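Local coordinates for protein orotidine 5'-phosphate decarboxylase (Streptomyces avermitilis, PDB 3V75) that probably catalyses the decarboxylation of orotidine 5'-phosphate to UMP, the last step of de novo UMP biosynthesis, at residues L135-S149 / A160-L174. Numbering follows the deposited sequence. Where two conformers were deposited one is given.
Sequences LRKDSPLFSDALTVS and AVELARESGAGLFVL
D144 O accepts the backbone N-H of G170 at 2.8 Å (D144 O to G170 N), opening a ladder in which G170 O then accepts from L146 N. Further along, L146 O takes F172 N at 2.9 Å, F172 O takes V148 N, and V148 O meets L174 N at 3.0 Å. This alternation, with the strand axes only 22° apart, identifies parallel pairing in register A145-G170 to V148-V173. Side chains divide between the two faces. On one, A145 CB lies 3.9 Å from F172 CE1, and T147 CG2 adjoins F172 CB. On the other, V148 CG2 touches V173 CG2 at 3.8 Å, while L171 CD2 reaches back to L146 CB. L135 packs against this L146-L171 side: the L135 and L171 side chains cross at about a right angle, with L135 CD1 3.7 Å from L171 CD2 and also near A160, while L135 CD2 lies 3.7 Å from A169 CB and close to G170 O. A chi1 of -62° sets L135 CG anti to the carbonyl carbon, bringing the branched end toward A160, A169 and L171. Shortening L135 to alanine would remove both methyls and is likely to leave a gap where they meet these three residues. Beside L135, L163 packs its methyls against the CB and CD of R136. The contact joins elements of the beta-alpha-beta unit of the TIM barrel formed by strand 145-148, helix 158-167 and strand 170-176. The A145-T147-F172 face looks into the barrel, where T147 OG1 bonds D117 and the backbone N of K119, the predicted proton donor; strand 113-120 flanks strand 145-148, and strand 217-221 lies beyond 170-176.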
ATOM      1  N   LEU A 135      -4.117   1.422 -13.378  1.00  8.28           N
ATOM      2  CA  LEU A 135      -4.863   0.442 -14.191  1.00  8.77           C
ATOM      3  C   LEU A 135      -5.685   1.058 -15.284  1.00 12.18           C
ATOM      4  O   LEU A 135      -6.449   0.359 -15.940  1.00 14.82           O
ATOM      5  CB  LEU A 135      -5.762  -0.433 -13.304  1.00  9.90           C
ATOM      6  CG  LEU A 135      -4.985  -1.278 -12.280  1.00  9.00           C
ATOM      7  CD1 LEU A 135      -5.918  -1.832 -11.208  1.00 13.53           C
ATOM      8  CD2 LEU A 135      -4.130  -2.388 -12.941  1.00 10.90           C
ATOM      9  N   ARG A 136      -5.564   2.353 -15.499  1.00 11.48           N
ATOM     10  CA  ARG A 136      -6.285   2.954 -16.601  1.00 18.71           C
ATOM     11  C   ARG A 136      -5.294   3.481 -17.626  1.00 15.65           C
ATOM     12  O   ARG A 136      -4.278   4.051 -17.231  1.00 14.94           O
ATOM     13  CB  ARG A 136      -7.152   4.082 -16.072  1.00 21.40           C
ATOM     14  CG  ARG A 136      -8.148   4.467 -17.112  1.00 26.49           C
ATOM     15  CD  ARG A 136      -9.302   5.162 -16.468  1.00 23.64           C
ATOM     16  NE  ARG A 136      -8.938   6.510 -16.078  1.00 30.93           N
ATOM     17  CZ  ARG A 136      -9.803   7.295 -15.447  1.00 38.85           C
ATOM     18  NH1 ARG A 136     -11.024   6.794 -15.189  1.00 36.61           N
ATOM     19  NH2 ARG A 136      -9.475   8.543 -15.110  1.00 39.29           N
ATOM     20  N   LYS A 137      -5.581   3.383 -18.927  1.00 20.00           N
ATOM     21  CA  LYS A 137      -4.499   3.705 -19.891  1.00 28.14           C
ATOM     22  C   LYS A 137      -3.959   5.106 -19.965  1.00 23.28           C
ATOM     23  O   LYS A 137      -2.857   5.334 -20.480  1.00 34.71           O
ATOM     24  CB  LYS A 137      -4.861   3.288 -21.290  1.00 37.66           C
ATOM     25  CG  LYS A 137      -6.084   4.016 -21.812  1.00 34.17           C
ATOM     26  CD  LYS A 137      -6.060   3.781 -23.298  1.00 31.24           C
ATOM     27  CE  LYS A 137      -7.092   4.631 -24.026  1.00 32.95           C
ATOM     28  NZ  LYS A 137      -6.887   4.281 -25.466  1.00 40.28           N
ATOM     29  N   ASP A 138      -4.735   6.076 -19.490  1.00 20.55           N
ATOM     30  CA  ASP A 138      -4.286   7.463 -19.511  1.00 31.03           C
ATOM     31  C   ASP A 138      -3.346   7.789 -18.356  1.00 21.56           C
ATOM     32  O   ASP A 138      -2.814   8.906 -18.269  1.00 25.71           O
ATOM     33  CB  ASP A 138      -5.520   8.405 -19.366  1.00 26.27           C
ATOM     34  CG  ASP A 138      -6.190   8.306 -17.958  1.00 30.95           C
ATOM     35  OD1 ASP A 138      -6.335   7.182 -17.378  1.00 33.66           O
ATOM     36  OD2 ASP A 138      -6.596   9.352 -17.393  1.00 45.16           O
ATOM     37  N   SER A 139      -3.153   6.871 -17.426  1.00 17.49           N
ATOM     38  CA  SER A 139      -2.337   7.230 -16.266  0.60 23.75           C
ATOM     39  C   SER A 139      -0.872   7.153 -16.569  1.00 17.58           C
ATOM     40  O   SER A 139      -0.448   6.271 -17.328  1.00 13.46           O
ATOM     41  CB  SER A 139      -2.583   6.322 -15.133  0.60 15.84           C
ATOM     42  OG  SER A 139      -1.602   6.651 -14.159  0.60 12.37           O
ATOM     43  N   PRO A 140      -0.059   8.088 -15.976  1.00 17.61           N
ATOM     44  CA  PRO A 140       1.375   8.006 -16.268  1.00 25.94           C
ATOM     45  C   PRO A 140       1.998   6.799 -15.549  1.00  9.26           C
ATOM     46  O   PRO A 140       3.148   6.565 -15.828  1.00 16.86           O
ATOM     47  CB  PRO A 140       1.940   9.319 -15.680  1.00 25.97           C
ATOM     48  CG  PRO A 140       0.968   9.622 -14.539  1.00 26.25           C
ATOM     49  CD  PRO A 140      -0.375   9.268 -15.139  1.00 29.10           C
ATOM     50  N   LEU A 141       1.266   6.081 -14.678  1.00 11.17           N
ATOM     51  CA  LEU A 141       1.791   4.801 -14.123  1.00 11.62           C
ATOM     52  C   LEU A 141       1.079   3.536 -14.632  1.00  9.65           C
ATOM     53  O   LEU A 141       1.162   2.474 -13.989  1.00  9.26           O
ATOM     54  CB  LEU A 141       1.852   4.821 -12.592  1.00 11.06           C
ATOM     55  CG  LEU A 141       2.794   5.866 -11.989  1.00  9.01           C
ATOM     56  CD1 LEU A 141       2.359   6.246 -10.568  1.00 12.98           C
ATOM     57  CD2 LEU A 141       4.198   5.282 -11.946  1.00 10.14           C
ATOM     58  N   PHE A 142       0.377   3.645 -15.772  1.00  9.59           N
ATOM     59  CA  PHE A 142      -0.405   2.515 -16.294  1.00  8.77           C
ATOM     60  C   PHE A 142       0.461   1.268 -16.405  1.00  8.16           C
ATOM     61  O   PHE A 142       1.504   1.298 -17.071  1.00  9.73           O
ATOM     62  CB  PHE A 142      -0.999   2.810 -17.675  1.00 10.79           C
ATOM     63  CG  PHE A 142      -1.814   1.654 -18.258  1.00 11.22           C
ATOM     64  CD1 PHE A 142      -2.822   1.046 -17.525  1.00 12.39           C
ATOM     65  CD2 PHE A 142      -1.578   1.199 -19.548  1.00 22.33           C
ATOM     66  CE1 PHE A 142      -3.583  -0.014 -18.054  1.00 14.70           C
ATOM     67  CE2 PHE A 142      -2.371   0.170 -20.108  1.00 23.21           C
ATOM     68  CZ  PHE A 142      -3.338  -0.456 -19.348  1.00 18.35           C
ATOM     69  N   SER A 143       0.004   0.188 -15.791  1.00  7.36           N
ATOM     70  CA  SER A 143       0.720  -1.083 -15.753  1.00  8.61           C
ATOM     71  C   SER A 143      -0.237  -2.201 -16.172  1.00  9.70           C
ATOM     72  O   SER A 143      -1.461  -2.060 -16.081  1.00 11.19           O
ATOM     73  CB  SER A 143       1.249  -1.336 -14.330  1.00  7.74           C
ATOM     74  OG  SER A 143       2.140  -0.294 -13.923  1.00  7.74           O
ATOM     75  N   ASP A 144       0.309  -3.334 -16.610  1.00  6.37           N
ATOM     76  CA  ASP A 144      -0.537  -4.440 -17.042  1.00  7.92           C
ATOM     77  C   ASP A 144      -1.194  -5.160 -15.875  1.00  7.51           C
ATOM     78  O   ASP A 144      -2.231  -5.803 -16.037  1.00  7.72           O
ATOM     79  CB  ASP A 144       0.309  -5.408 -17.860  1.00  7.86           C
ATOM     80  CG  ASP A 144       0.806  -4.749 -19.098  1.00  8.31           C
ATOM     81  OD1 ASP A 144      -0.038  -4.508 -20.001  1.00  9.24           O
ATOM     82  OD2 ASP A 144       2.016  -4.386 -19.173  1.00  7.73           O
ATOM     83  N   ALA A 145      -0.599  -5.065 -14.692  1.00  5.87           N
ATOM     84  CA  ALA A 145      -1.243  -5.573 -13.484  1.00  5.03           C
ATOM     85  C   ALA A 145      -0.731  -4.847 -12.262  1.00  4.99           C
ATOM     86  O   ALA A 145       0.301  -4.168 -12.324  1.00  6.59           O
ATOM     87  CB  ALA A 145      -1.033  -7.103 -13.338  1.00  6.54           C
ATOM     88  N   LEU A 146      -1.438  -5.008 -11.140  1.00  4.74           N
ATOM     89  CA  LEU A 146      -1.086  -4.330  -9.901  1.00  4.25           C
ATOM     90  C   LEU A 146      -1.165  -5.336  -8.783  1.00  3.77           C
ATOM     91  O   LEU A 146      -2.145  -6.090  -8.702  1.00  4.89           O
ATOM     92  CB  LEU A 146      -2.106  -3.207  -9.641  1.00  4.49           C
ATOM     93  CG  LEU A 146      -1.968  -2.449  -8.327  1.00  5.65           C
ATOM     94  CD1 LEU A 146      -0.646  -1.650  -8.204  1.00  6.86           C
ATOM     95  CD2 LEU A 146      -3.240  -1.533  -8.120  1.00  4.80           C
ATOM     96  N   THR A 147      -0.176  -5.353  -7.891  1.00  3.50           N
ATOM     97  CA  THR A 147      -0.311  -6.163  -6.680  1.00  3.89           C
ATOM     98  C   THR A 147      -1.153  -5.379  -5.661  1.00  4.61           C
ATOM     99  O   THR A 147      -0.966  -4.154  -5.461  1.00  4.27           O
ATOM    100  CB  THR A 147       1.059  -6.564  -6.038  1.00  3.98           C
ATOM    101  OG1 THR A 147       1.765  -5.375  -5.671  1.00  4.06           O
ATOM    102  CG2 THR A 147       1.919  -7.402  -7.036  1.00  6.39           C
ATOM    103  N   VAL A 148      -2.051  -6.108  -4.993  1.00  3.49           N
ATOM    104  CA  VAL A 148      -2.963  -5.513  -3.996  1.00  3.56           C
ATOM    105  C   VAL A 148      -3.042  -6.369  -2.759  1.00  3.90           C
ATOM    106  O   VAL A 148      -2.889  -7.605  -2.813  1.00  5.01           O
ATOM    107  CB  VAL A 148      -4.399  -5.280  -4.565  1.00  4.47           C
ATOM    108  CG1 VAL A 148      -4.352  -4.264  -5.712  1.00  5.01           C
ATOM    109  CG2 VAL A 148      -5.024  -6.602  -5.068  1.00  6.36           C
ATOM    110  N   SER A 149      -3.278  -5.717  -1.632  1.00  4.94           N
ATOM    111  CA  SER A 149      -3.327  -6.403  -0.344  1.00  5.44           C
ATOM    112  C   SER A 149      -4.826  -6.478   0.036  1.00 10.89           C
ATOM    113  O   SER A 149      -5.575  -5.506  -0.172  1.00 16.60           O
ATOM    114  CB  SER A 149      -2.476  -5.579   0.633  1.00 10.55           C
ATOM    115  OG  SER A 149      -2.315  -6.166   1.923  1.00 21.17           O
ATOM    116  N   ALA A 160     -10.957  -1.823  -8.193  1.00  7.27           N
ATOM    117  CA  ALA A 160      -9.761  -2.177  -8.963  1.00  6.76           C
ATOM    118  C   ALA A 160     -10.032  -3.362  -9.894  1.00  7.51           C
ATOM    119  O   ALA A 160      -9.550  -3.372 -11.035  1.00  8.40           O
ATOM    120  CB  ALA A 160      -8.602  -2.516  -8.018  1.00  9.39           C
ATOM    121  N   VAL A 161     -10.791  -4.368  -9.435  1.00  7.32           N
ATOM    122  CA  VAL A 161     -11.185  -5.481 -10.309  1.00  7.06           C
ATOM    123  C   VAL A 161     -11.940  -4.965 -11.528  1.00  9.08           C
ATOM    124  O   VAL A 161     -11.629  -5.342 -12.673  1.00  9.50           O
ATOM    125  CB  VAL A 161     -12.084  -6.521  -9.556  1.00  8.17           C
ATOM    126  CG1 VAL A 161     -12.619  -7.596 -10.520  1.00 11.52           C
ATOM    127  CG2 VAL A 161     -11.305  -7.184  -8.396  1.00  8.28           C
ATOM    128  N   GLU A 162     -12.929  -4.099 -11.308  1.00  8.10           N
ATOM    129  CA  GLU A 162     -13.753  -3.635 -12.421  1.00  8.92           C
ATOM    130  C   GLU A 162     -12.935  -2.822 -13.415  1.00 11.71           C
ATOM    131  O   GLU A 162     -13.079  -2.960 -14.632  1.00 10.67           O
ATOM    132  CB  GLU A 162     -14.928  -2.788 -11.909  1.00 10.65           C
ATOM    133  CG  GLU A 162     -15.962  -3.583 -11.130  1.00 18.45           C
ATOM    134  CD  GLU A 162     -16.996  -2.642 -10.424  1.00 27.33           C
ATOM    135  OE1 GLU A 162     -16.790  -1.388 -10.381  1.00 32.34           O
ATOM    136  OE2 GLU A 162     -18.007  -3.161  -9.866  1.00 32.04           O
ATOM    137  N   LEU A 163     -12.092  -1.929 -12.905  1.00  8.88           N
ATOM    138  CA  LEU A 163     -11.317  -1.089 -13.824  1.00  9.47           C
ATOM    139  C   LEU A 163     -10.277  -1.917 -14.564  1.00  9.69           C
ATOM    140  O   LEU A 163     -10.051  -1.704 -15.764  1.00 11.27           O
ATOM    141  CB  LEU A 163     -10.658   0.067 -13.070  1.00 11.21           C
ATOM    142  CG  LEU A 163      -9.915   1.027 -13.993  1.00 18.43           C
ATOM    143  CD1 LEU A 163     -10.781   1.469 -15.229  1.00 23.84           C
ATOM    144  CD2 LEU A 163      -9.375   2.257 -13.210  1.00 20.04           C
ATOM    145  N   ALA A 164      -9.663  -2.867 -13.864  1.00  8.72           N
ATOM    146  CA  ALA A 164      -8.730  -3.779 -14.528  1.00  7.33           C
ATOM    147  C   ALA A 164      -9.423  -4.517 -15.680  1.00  9.60           C
ATOM    148  O   ALA A 164      -8.872  -4.589 -16.801  1.00  9.32           O
ATOM    149  CB  ALA A 164      -8.157  -4.755 -13.546  1.00  8.77           C
ATOM    150  N   ARG A 165     -10.624  -5.068 -15.450  1.00  9.01           N
ATOM    151  CA  ARG A 165     -11.307  -5.770 -16.549  1.00  9.67           C
ATOM    152  C   ARG A 165     -11.514  -4.833 -17.741  1.00 11.31           C
ATOM    153  O   ARG A 165     -11.381  -5.232 -18.890  1.00 12.89           O
ATOM    154  CB  ARG A 165     -12.695  -6.259 -16.149  1.00 14.82           C
ATOM    155  CG  ARG A 165     -12.757  -7.359 -15.170  1.00 16.52           C
ATOM    156  CD  ARG A 165     -14.241  -7.887 -15.106  1.00 23.60           C
ATOM    157  NE  ARG A 165     -14.333  -8.906 -14.059  1.00 19.87           N
ATOM    158  CZ  ARG A 165     -13.942 -10.155 -14.290  1.00 20.65           C
ATOM    159  NH1 ARG A 165     -13.518 -10.488 -15.521  1.00 26.90           N
ATOM    160  NH2 ARG A 165     -13.993 -11.070 -13.335  1.00 17.82           N
ATOM    161  N   GLU A 166     -11.919  -3.593 -17.461  1.00  9.58           N
ATOM    162  CA  GLU A 166     -12.189  -2.633 -18.525  1.00 10.66           C
ATOM    163  C   GLU A 166     -10.952  -2.273 -19.357  1.00 10.93           C
ATOM    164  O   GLU A 166     -11.063  -2.054 -20.555  1.00 13.12           O
ATOM    165  CB  GLU A 166     -12.809  -1.352 -17.953  1.00 11.93           C
ATOM    166  CG  GLU A 166     -14.209  -1.570 -17.419  1.00 12.27           C
ATOM    167  CD  GLU A 166     -14.805  -0.327 -16.808  1.00 15.40           C
ATOM    168  OE1 GLU A 166     -14.133   0.730 -16.754  1.00 20.22           O
ATOM    169  OE2 GLU A 166     -16.011  -0.394 -16.435  1.00 23.08           O
ATOM    170  N   SER A 167      -9.781  -2.223 -18.725  1.00  9.45           N
ATOM    171  CA  SER A 167      -8.523  -1.829 -19.392  0.59  9.41           C
ATOM    172  C   SER A 167      -7.757  -3.001 -19.986  1.00  9.64           C
ATOM    173  O   SER A 167      -6.767  -2.793 -20.672  1.00 13.64           O
ATOM    174  CB  SER A 167      -7.588  -1.165 -18.392  0.59  8.82           C
ATOM    175  OG  SER A 167      -8.149   0.029 -17.893  0.59 12.51           O
ATOM    176  N   GLY A 168      -8.179  -4.222 -19.690  1.00  8.81           N
ATOM    177  CA  GLY A 168      -7.409  -5.396 -20.109  1.00  9.64           C
ATOM    178  C   GLY A 168      -6.191  -5.601 -19.200  1.00 10.04           C
ATOM    179  O   GLY A 168      -5.222  -6.301 -19.589  1.00  8.69           O
ATOM    180  N   ALA A 169      -6.255  -5.074 -17.972  1.00  8.05           N
ATOM    181  CA  ALA A 169      -5.217  -5.248 -16.953  1.00  7.60           C
ATOM    182  C   ALA A 169      -5.619  -6.341 -15.978  1.00  7.32           C
ATOM    183  O   ALA A 169      -6.733  -6.895 -16.054  1.00  7.88           O
ATOM    184  CB  ALA A 169      -4.972  -3.938 -16.205  1.00  8.54           C
ATOM    185  N   GLY A 170      -4.714  -6.681 -15.065  1.00  5.68           N
ATOM    186  CA  GLY A 170      -4.989  -7.708 -14.066  1.00  6.88           C
ATOM    187  C   GLY A 170      -4.597  -7.248 -12.667  1.00  6.19           C
ATOM    188  O   GLY A 170      -4.089  -6.132 -12.464  1.00  5.21           O
ATOM    189  N   LEU A 171      -4.844  -8.121 -11.699  1.00  6.10           N
ATOM    190  CA  LEU A 171      -4.406  -7.894 -10.324  1.00  5.00           C
ATOM    191  C   LEU A 171      -3.667  -9.137  -9.841  1.00  5.15           C
ATOM    192  O   LEU A 171      -3.931 -10.243 -10.335  1.00  6.98           O
ATOM    193  CB  LEU A 171      -5.589  -7.670  -9.365  1.00  5.99           C
ATOM    194  CG  LEU A 171      -6.510  -6.477  -9.683  1.00  5.84           C
ATOM    195  CD1 LEU A 171      -7.699  -6.468  -8.668  1.00  8.49           C
ATOM    196  CD2 LEU A 171      -5.789  -5.147  -9.658  1.00  7.74           C
ATOM    197  N   PHE A 172      -2.765  -8.943  -8.870  1.00  4.74           N
ATOM    198  CA  PHE A 172      -2.244 -10.057  -8.068  1.00  5.37           C
ATOM    199  C   PHE A 172      -2.553  -9.752  -6.628  1.00  5.18           C
ATOM    200  O   PHE A 172      -2.034  -8.785  -6.045  1.00  5.76           O
ATOM    201  CB  PHE A 172      -0.742 -10.213  -8.264  1.00  5.85           C
ATOM    202  CG  PHE A 172      -0.373 -10.792  -9.628  1.00  5.18           C
ATOM    203  CD1 PHE A 172      -0.088  -9.949 -10.707  1.00  6.52           C
ATOM    204  CD2 PHE A 172      -0.346 -12.185  -9.836  1.00  4.88           C
ATOM    205  CE1 PHE A 172       0.238 -10.483 -11.950  1.00  6.48           C
ATOM    206  CE2 PHE A 172      -0.022 -12.705 -11.069  1.00  6.97           C
ATOM    207  CZ  PHE A 172       0.273 -11.861 -12.125  1.00  7.05           C
ATOM    208  N   VAL A 173      -3.424 -10.571  -6.050  1.00  4.80           N
ATOM    209  CA  VAL A 173      -3.843 -10.398  -4.665  1.00  5.35           C
ATOM    210  C   VAL A 173      -2.907 -11.165  -3.764  1.00  3.96           C
ATOM    211  O   VAL A 173      -2.669 -12.344  -4.008  1.00  4.61           O
ATOM    212  CB  VAL A 173      -5.310 -10.910  -4.477  1.00  6.13           C
ATOM    213  CG1 VAL A 173      -5.751 -10.743  -3.014  1.00  6.74           C
ATOM    214  CG2 VAL A 173      -6.252 -10.134  -5.442  1.00  7.51           C
ATOM    215  N   LEU A 174      -2.388 -10.527  -2.713  1.00  5.19           N
ATOM    216  CA  LEU A 174      -1.537 -11.262  -1.773  1.00  5.40           C
ATOM    217  C   LEU A 174      -2.310 -12.434  -1.192  1.00  4.81           C
ATOM    218  O   LEU A 174      -3.427 -12.254  -0.685  1.00  6.98           O
ATOM    219  CB  LEU A 174      -1.104 -10.371  -0.621  1.00  3.28           C
ATOM    220  CG  LEU A 174      -0.372  -9.082  -0.975  1.00  5.19           C
ATOM    221  CD1 LEU A 174      -0.011  -8.292   0.259  1.00  6.62           C
ATOM    222  CD2 LEU A 174       0.904  -9.388  -1.815  1.00  9.03           C
TER